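Local coordinates for putative isohexenylglutaconyl-CoA hydratase (Pseudomonas aeruginosa, PDB 4ZU2), which probably hydrates isohexenylglutaconyl-CoA, as a member of the crotonase family that is upregulated in cells grown on citronellate, at residues E187-A190 against D191-E194; R196-E199 against T200-L204; A162-L165 against A166-A170. All coordinates share one frame; numbering follows the deposited sequence.

Interaction 1. Residues E187-A190 against D191-E194; sequences EADA and DALE
E187 packs against A192 and L193 where the chain leaves strand 185-187 and enters helix 190-205. Its side chain can be followed outward. CB lies 3.5 Å from L193 CD1 and also touches the methyl of A192. CG then sits over the backbone of the helix's first turn, 3.5 Å from A192 O. The chain bends here (chi2 -59°), which keeps the carboxylate beside A192, with OE1 3.9 Å from A192 CB. OE2 makes a long, weak ion pair with R196, which lies one helical turn beyond A192.

D189 is the N-cap of the helix. Its CG stands between the backbone N and the carbonyl carbon (chi1 49°), and this turns OD1 toward the first turn. OD1 accepts from A192 N at 3.0 Å, and the N-H meets it nearly along the C-O axis. The bond is bent, with an angle of 142° at the hydrogen. D189 O takes L193 N at 2.7 Å. A190 O takes E194 N at 2.9 Å.

L193 also rests on I128 and L108 of the central sheet. The cap gives A192 N a side-chain acceptor at the helix start. The negative charge of D189 at this end would probably also suit the helix dipole.

Interaction 2. Residues R196-E199 against T200-L204; sequences RLEE and TLEQL
T200 holds OG1 anti to its carbonyl carbon (chi1 -64°), and this swings the hydroxyl back to the carbonyl of R196. E198 and E202 both carry CG roughly anti to their backbone N and bend at chi2, so their carboxylates run out on the same side of the helix. The motif is successive turns of the alpha-helix 190-205, with partners three and four residues apart. The helix packs on the central sheet of the crotonase fold.

R196 O is gripped twice. T200 N reaches it at 3.0 Å in an almost straight bond, 174° at the hydrogen. T200 OG1 donates to it from the opposite face of the carbonyl plane. The buried hydroxyl is therefore satisfied by its own helix. L201 N bonds to L197 O in the regular pattern.

L197 and L201 lie side by side and point the same way, with L197 CG 4.2 Å from L201 CD1. They face the sheet, L197 on V56, V106 and L108 and L201 on A54, while T200 leans on V126, I128 and F185.

The outer face is polar. E198 OE2 and E202 OE1 are 2.8 Å apart, with their carboxylate planes 39° from each other. Two charged carboxylates this close would repel, so a shared proton is possible. E202 OE2 also has a long, weak ion pair with R206. E199 and Q203 cross at about a right angle, and Q203 packs on T168 of the second subunit. Beneath them E199 O accepts from both E202 N and Q203 N, the latter at 2.9 Å.

Interaction 3. Residues A162-L165 against A166-A170; sequences ARRL and ALTAA
The guanidinium of R164 has L165 CD2 over one face, 3.7 Å above the plane and offset toward the rim. At its edge, in the plane, is a water bound to R164 NH1 at 3.2 Å. The same water donates to T168 OG1 and so bridges the two side chains. The A170 methyl approaches obliquely, with CB 3.7 Å from R164 NH1. R164 runs extended through CG and CD and then turns at chi3 and again at chi4 (77°), which sets the plane of the guanidinium beside A170.

This is the C-terminal end of helix 159-168, at the subunit interface of the crotonase trimer. The chain leaves helical geometry at A169, which has positive phi, as at many helix C-termini. T168 OG1 donates to R164 O at 2.6 Å, a short bond tilted 35° from the carbonyl plane. Further back, A166 N bonds to A162 O at 3.0 Å, and L167 N bonds to R163 O.

A second water ties the helix end to the following loop. It donates to L165 O at 2.6 Å and to A170 O at 3.0 Å.

L167 lays CG against R163 O. R163 makes a salt bridge from NE to D125 of the third subunit and a hydrogen bond from NH1 to Q99 of that subunit. R164 packs on H184 and L167 on L104, both of the third subunit.

Overall arrangement
Along the chain the order is interaction 3, then interaction 1, then interaction 2. Interactions 1 and 2 share helix 190-205, with centres 13 Å apart, and E187 touches R196 between them. The first is the start of this helix and the second its later turns. Both lie on the central sheet. Interaction 3 closes helix 159-168. Its centre is about 28 Å from that of interaction 1 and 32 Å from that of interaction 2, without contact. Across subunits the two helices do meet: residues 200-204 pack on residues 166-170 of the second subunit. Interactions 2 and 3 therefore lie on the subunit interface, and interaction 1 does not.

Interaction 1. Residues E187-A190 against D191-E194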
loop_
_atom_site.group_PDB
_atom_site.type_symbol
_atom_site.label_atom_id
_atom_site.label_comp_id
_atom_site.label_asym_id
_atom_site.label_seq_id
_atom_site.Cartn_x
_atom_site.Cartn_y
_atom_site.Cartn_z
ATOM N N GLU A 187 -6.074 15.208 -15.762
ATOM C CA GLU A 187 -6.008 16.331 -16.715
ATOM C C GLU A 187 -7.280 17.185 -16.679
ATOM O O GLU A 187 -8.367 16.682 -16.450
ATOM C CB GLU A 187 -5.785 15.834 -18.140
ATOM C CG GLU A 187 -4.718 14.784 -18.252
ATOM C CD GLU A 187 -3.366 15.278 -17.756
ATOM O OE1 GLU A 187 -2.840 16.262 -18.324
ATOM O OE2 GLU A 187 -2.838 14.700 -16.782
ATOM N N ALA A 188 -7.132 18.483 -16.917
ATOM C CA ALA A 188 -8.234 19.433 -16.764
ATOM C C ALA A 188 -9.113 19.583 -18.008
ATOM O O ALA A 188 -10.213 20.136 -17.926
ATOM C CB ALA A 188 -7.685 20.801 -16.346
ATOM N N ASP A 189 -8.641 19.104 -19.157
ATOM C CA ASP A 189 -9.432 19.185 -20.395
ATOM C C ASP A 189 -9.131 18.056 -21.363
ATOM O O ASP A 189 -8.174 17.321 -21.189
ATOM C CB ASP A 189 -9.231 20.527 -21.106
ATOM C CG ASP A 189 -7.768 20.898 -21.271
ATOM O OD1 ASP A 189 -7.059 20.291 -22.113
ATOM O OD2 ASP A 189 -7.331 21.824 -20.557
ATOM N N ALA A 190 -9.955 17.948 -22.398
ATOM C CA ALA A 190 -9.937 16.791 -23.293
ATOM C C ALA A 190 -8.695 16.729 -24.179
ATOM O O ALA A 190 -8.255 15.652 -24.558
ATOM C CB ALA A 190 -11.193 16.767 -24.153
ATOM N N ASP A 191 -8.140 17.876 -24.536
ATOM C CA ASP A 191 -6.936 17.865 -25.351
ATOM C C ASP A 191 -5.787 17.368 -24.481
ATOM O O ASP A 191 -4.885 16.685 -24.958
ATOM C CB ASP A 191 -6.615 19.257 -25.891
ATOM C CG ASP A 191 -7.732 19.830 -26.731
ATOM O OD1 ASP A 191 -8.505 19.043 -27.336
ATOM O OD2 ASP A 191 -7.818 21.082 -26.782
ATOM N N ALA A 192 -5.841 17.735 -23.202
ATOM C CA ALA A 192 -4.846 17.343 -22.220
ATOM C C ALA A 192 -5.031 15.858 -21.906
ATOM O O ALA A 192 -4.078 15.126 -21.720
ATOM C CB ALA A 192 -5.024 18.169 -20.957
ATOM N N LEU A 193 -6.285 15.430 -21.830
ATOM C CA LEU A 193 -6.589 14.060 -21.484
ATOM C C LEU A 193 -6.045 13.194 -22.582
ATOM O O LEU A 193 -5.482 12.136 -22.319
ATOM C CB LEU A 193 -8.099 13.863 -21.347
ATOM C CG LEU A 193 -8.585 12.951 -20.207
ATOM C CD1 LEU A 193 -8.281 13.510 -18.832
ATOM C CD2 LEU A 193 -10.076 12.668 -20.348
ATOM N N GLU A 194 -6.202 13.676 -23.814
ATOM C CA GLU A 194 -5.831 12.922 -25.009
ATOM C C GLU A 194 -4.335 12.919 -25.252
ATOM O O GLU A 194 -3.823 12.033 -25.932
ATOM C CB GLU A 194 -6.481 13.521 -26.254
ATOM C CG GLU A 194 -7.930 13.183 -26.454
ATOM C CD GLU A 194 -8.167 11.720 -26.664
ATOM O OE1 GLU A 194 -7.543 11.131 -27.568
ATOM O OE2 GLU A 194 -8.984 11.155 -25.912
#

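Interaction 2. Residues R196-E199 against T200-L204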
loop_
_atom_site.group_PDB
_atom_site.type_symbol
_atom_site.label_atom_id
_atom_site.label_comp_id
_atom_site.label_asym_id
_atom_site.label_seq_id
_atom_site.Cartn_x
_atom_site.Cartn_y
_atom_site.Cartn_z
ATOM N N ARG A 196 -2.030 13.122 -22.868
ATOM C CA ARG A 196 -1.549 12.156 -21.889
ATOM C C ARG A 196 -1.716 10.738 -22.388
ATOM O O ARG A 196 -0.851 9.904 -22.170
ATOM C CB ARG A 196 -2.258 12.301 -20.557
ATOM C CG ARG A 196 -1.739 11.322 -19.522
ATOM C CD ARG A 196 -0.318 11.682 -19.126
ATOM N NE ARG A 196 -0.288 12.975 -18.458
ATOM C CZ ARG A 196 0.822 13.612 -18.080
ATOM N NH1 ARG A 196 2.033 13.083 -18.302
ATOM N NH2 ARG A 196 0.724 14.781 -17.454
ATOM N N LEU A 197 -2.830 10.465 -23.040
ATOM C CA LEU A 197 -3.091 9.110 -23.503
ATOM C C LEU A 197 -2.074 8.718 -24.547
ATOM O O LEU A 197 -1.466 7.652 -24.461
ATOM C CB LEU A 197 -4.484 8.965 -24.093
ATOM C CG LEU A 197 -4.797 7.610 -24.754
ATOM C CD1 LEU A 197 -4.654 6.480 -23.755
ATOM C CD2 LEU A 197 -6.216 7.587 -25.345
ATOM N N GLU A 198 -1.926 9.560 -25.565
ATOM C CA GLU A 198 -0.975 9.279 -26.616
ATOM C C GLU A 198 0.483 9.310 -26.074
ATOM O O GLU A 198 1.361 8.650 -26.620
ATOM C CB GLU A 198 -1.174 10.242 -27.795
ATOM C CG GLU A 198 -0.118 10.078 -28.885
ATOM C CD GLU A 198 0.070 8.619 -29.335
ATOM O OE1 GLU A 198 -0.944 7.992 -29.747
ATOM O OE2 GLU A 198 1.234 8.107 -29.272
ATOM N N GLU A 199 0.754 10.087 -25.030
ATOM C CA GLU A 199 2.089 10.062 -24.443
ATOM C C GLU A 199 2.351 8.656 -23.877
ATOM O O GLU A 199 3.322 7.991 -24.255
ATOM C CB GLU A 199 2.224 11.109 -23.364
ATOM C CG GLU A 199 3.587 11.125 -22.730
ATOM C CD GLU A 199 4.724 11.218 -23.747
ATOM O OE1 GLU A 199 4.531 11.877 -24.807
ATOM O OE2 GLU A 199 5.810 10.637 -23.477
ATOM N N THR A 200 1.427 8.205 -23.023
ATOM C CA THR A 200 1.454 6.875 -22.408
ATOM C C THR A 200 1.652 5.815 -23.477
ATOM O O THR A 200 2.483 4.936 -23.347
ATOM C CB THR A 200 0.140 6.589 -21.696
ATOM O OG1 THR A 200 -0.034 7.513 -20.609
ATOM C CG2 THR A 200 0.076 5.142 -21.169
ATOM N N LEU A 201 0.919 5.934 -24.559
ATOM C CA LEU A 201 0.986 4.941 -25.615
ATOM C C LEU A 201 2.323 4.950 -26.333
ATOM O O LEU A 201 2.748 3.925 -26.840
ATOM C CB LEU A 201 -0.146 5.127 -26.613
ATOM C CG LEU A 201 -1.541 4.699 -26.130
ATOM C CD1 LEU A 201 -2.595 5.022 -27.207
ATOM C CD2 LEU A 201 -1.607 3.191 -25.756
ATOM N N GLU A 202 3.001 6.082 -26.374
ATOM C CA GLU A 202 4.275 6.088 -27.059
ATOM C C GLU A 202 5.328 5.528 -26.093
ATOM O O GLU A 202 6.239 4.855 -26.515
ATOM C CB GLU A 202 4.625 7.465 -27.616
ATOM C CG GLU A 202 5.554 7.350 -28.804
ATOM C CD GLU A 202 4.870 6.906 -30.077
ATOM O OE1 GLU A 202 3.726 7.351 -30.308
ATOM O OE2 GLU A 202 5.477 6.090 -30.823
ATOM N N GLN A 203 5.166 5.765 -24.791
ATOM C CA GLN A 203 6.034 5.108 -23.810
ATOM C C GLN A 203 5.934 3.599 -23.889
ATOM O O GLN A 203 6.922 2.881 -23.749
ATOM C CB GLN A 203 5.680 5.542 -22.408
ATOM C CG GLN A 203 5.918 7.008 -22.195
ATOM C CD GLN A 203 5.510 7.459 -20.813
ATOM O OE1 GLN A 203 4.362 7.317 -20.406
ATOM N NE2 GLN A 203 6.461 7.987 -20.075
ATOM N N LEU A 204 4.716 3.127 -24.116
ATOM C CA LEU A 204 4.430 1.709 -24.144
ATOM C C LEU A 204 5.024 1.020 -25.354
ATOM O O LEU A 204 5.327 -0.183 -25.308
ATOM C CB LEU A 204 2.900 1.535 -24.124
ATOM C CG LEU A 204 2.218 0.184 -24.323
ATOM C CD1 LEU A 204 2.142 -0.249 -25.776
ATOM C CD2 LEU A 204 2.818 -0.876 -23.455
#

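Interaction 3. Residues A162-L165 against A166-A170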
loop_
_atom_site.group_PDB
_atom_site.type_symbol
_atom_site.label_atom_id
_atom_site.label_comp_id
_atom_site.label_asym_id
_atom_site.label_seq_id
_atom_site.Cartn_x
_atom_site.Cartn_y
_atom_site.Cartn_z
ATOM N N ALA A 162 -9.660 2.490 1.361
ATOM C CA ALA A 162 -10.768 1.726 0.811
ATOM C C ALA A 162 -11.874 1.691 1.803
ATOM O O ALA A 162 -13.043 1.845 1.423
ATOM C CB ALA A 162 -10.371 0.279 0.431
ATOM N N ARG A 163 -11.507 1.482 3.068
ATOM C CA ARG A 163 -12.489 1.434 4.139
ATOM C C ARG A 163 -13.346 2.707 4.196
ATOM O O ARG A 163 -14.534 2.608 4.407
ATOM C CB ARG A 163 -11.864 1.094 5.494
ATOM C CG ARG A 163 -10.762 2.037 6.017
ATOM C CD ARG A 163 -9.796 1.299 6.879
ATOM N NE ARG A 163 -10.447 0.673 8.030
ATOM C CZ ARG A 163 -9.804 0.049 9.008
ATOM N NH1 ARG A 163 -8.463 -0.075 9.000
ATOM N NH2 ARG A 163 -10.496 -0.470 9.991
ATOM N N ARG A 164 -12.758 3.885 3.960
ATOM C CA ARG A 164 -13.502 5.135 4.033
ATOM C C ARG A 164 -14.443 5.244 2.857
ATOM O O ARG A 164 -15.581 5.587 3.044
ATOM C CB ARG A 164 -12.577 6.367 4.049
ATOM C CG ARG A 164 -13.319 7.697 4.072
ATOM C CD ARG A 164 -12.389 8.915 4.222
ATOM N NE ARG A 164 -11.819 9.328 2.954
ATOM C CZ ARG A 164 -12.457 10.011 2.008
ATOM N NH1 ARG A 164 -13.706 10.385 2.171
ATOM N NH2 ARG A 164 -11.831 10.342 0.890
ATOM N N LEU A 165 -13.965 4.929 1.650
ATOM C CA LEU A 165 -14.784 5.091 0.469
ATOM C C LEU A 165 -16.001 4.195 0.528
ATOM O O LEU A 165 -17.128 4.650 0.252
ATOM C CB LEU A 165 -13.990 4.861 -0.822
ATOM C CG LEU A 165 -12.709 5.689 -0.950
ATOM C CD1 LEU A 165 -12.231 5.701 -2.405
ATOM C CD2 LEU A 165 -12.906 7.062 -0.409
ATOM N N ALA A 166 -15.744 2.945 0.908
ATOM C CA ALA A 166 -16.718 1.897 0.956
ATOM C C ALA A 166 -17.772 2.044 2.082
ATOM O O ALA A 166 -18.941 1.731 1.891
ATOM C CB ALA A 166 -16.009 0.559 1.088
ATOM N N LEU A 167 -17.334 2.465 3.257
ATOM C CA LEU A 167 -18.217 2.531 4.403
ATOM C C LEU A 167 -18.913 3.921 4.604
ATOM O O LEU A 167 -19.670 4.080 5.560
ATOM C CB LEU A 167 -17.454 2.120 5.647
ATOM C CG LEU A 167 -16.750 0.763 5.480
ATOM C CD1 LEU A 167 -15.851 0.488 6.660
ATOM C CD2 LEU A 167 -17.772 -0.393 5.252
ATOM N N THR A 168 -18.653 4.881 3.702
ATOM C CA THR A 168 -19.249 6.226 3.759
ATOM C C THR A 168 -19.876 6.610 2.397
ATOM O O THR A 168 -20.508 7.636 2.281
ATOM C CB THR A 168 -18.187 7.358 4.227
ATOM O OG1 THR A 168 -17.207 7.609 3.209
ATOM C CG2 THR A 168 -17.478 6.968 5.494
ATOM N N ALA A 169 -19.666 5.789 1.362
ATOM C CA ALA A 169 -20.171 6.078 0.005
ATOM C C ALA A 169 -19.786 7.480 -0.505
ATOM O O ALA A 169 -20.495 8.086 -1.308
ATOM C CB ALA A 169 -21.694 5.880 -0.042
ATOM N N ALA A 170 -18.625 7.952 -0.073
ATOM C CA ALA A 170 -18.116 9.280 -0.434
ATOM C C ALA A 170 -17.917 9.497 -1.928
ATOM O O ALA A 170 -17.257 8.700 -2.593
ATOM C CB ALA A 170 -16.755 9.510 0.273
HETATM O O HOH W 1 -15.875 10.204 4.554
HETATM O O HOH W 2 -17.303 5.715 -2.101
#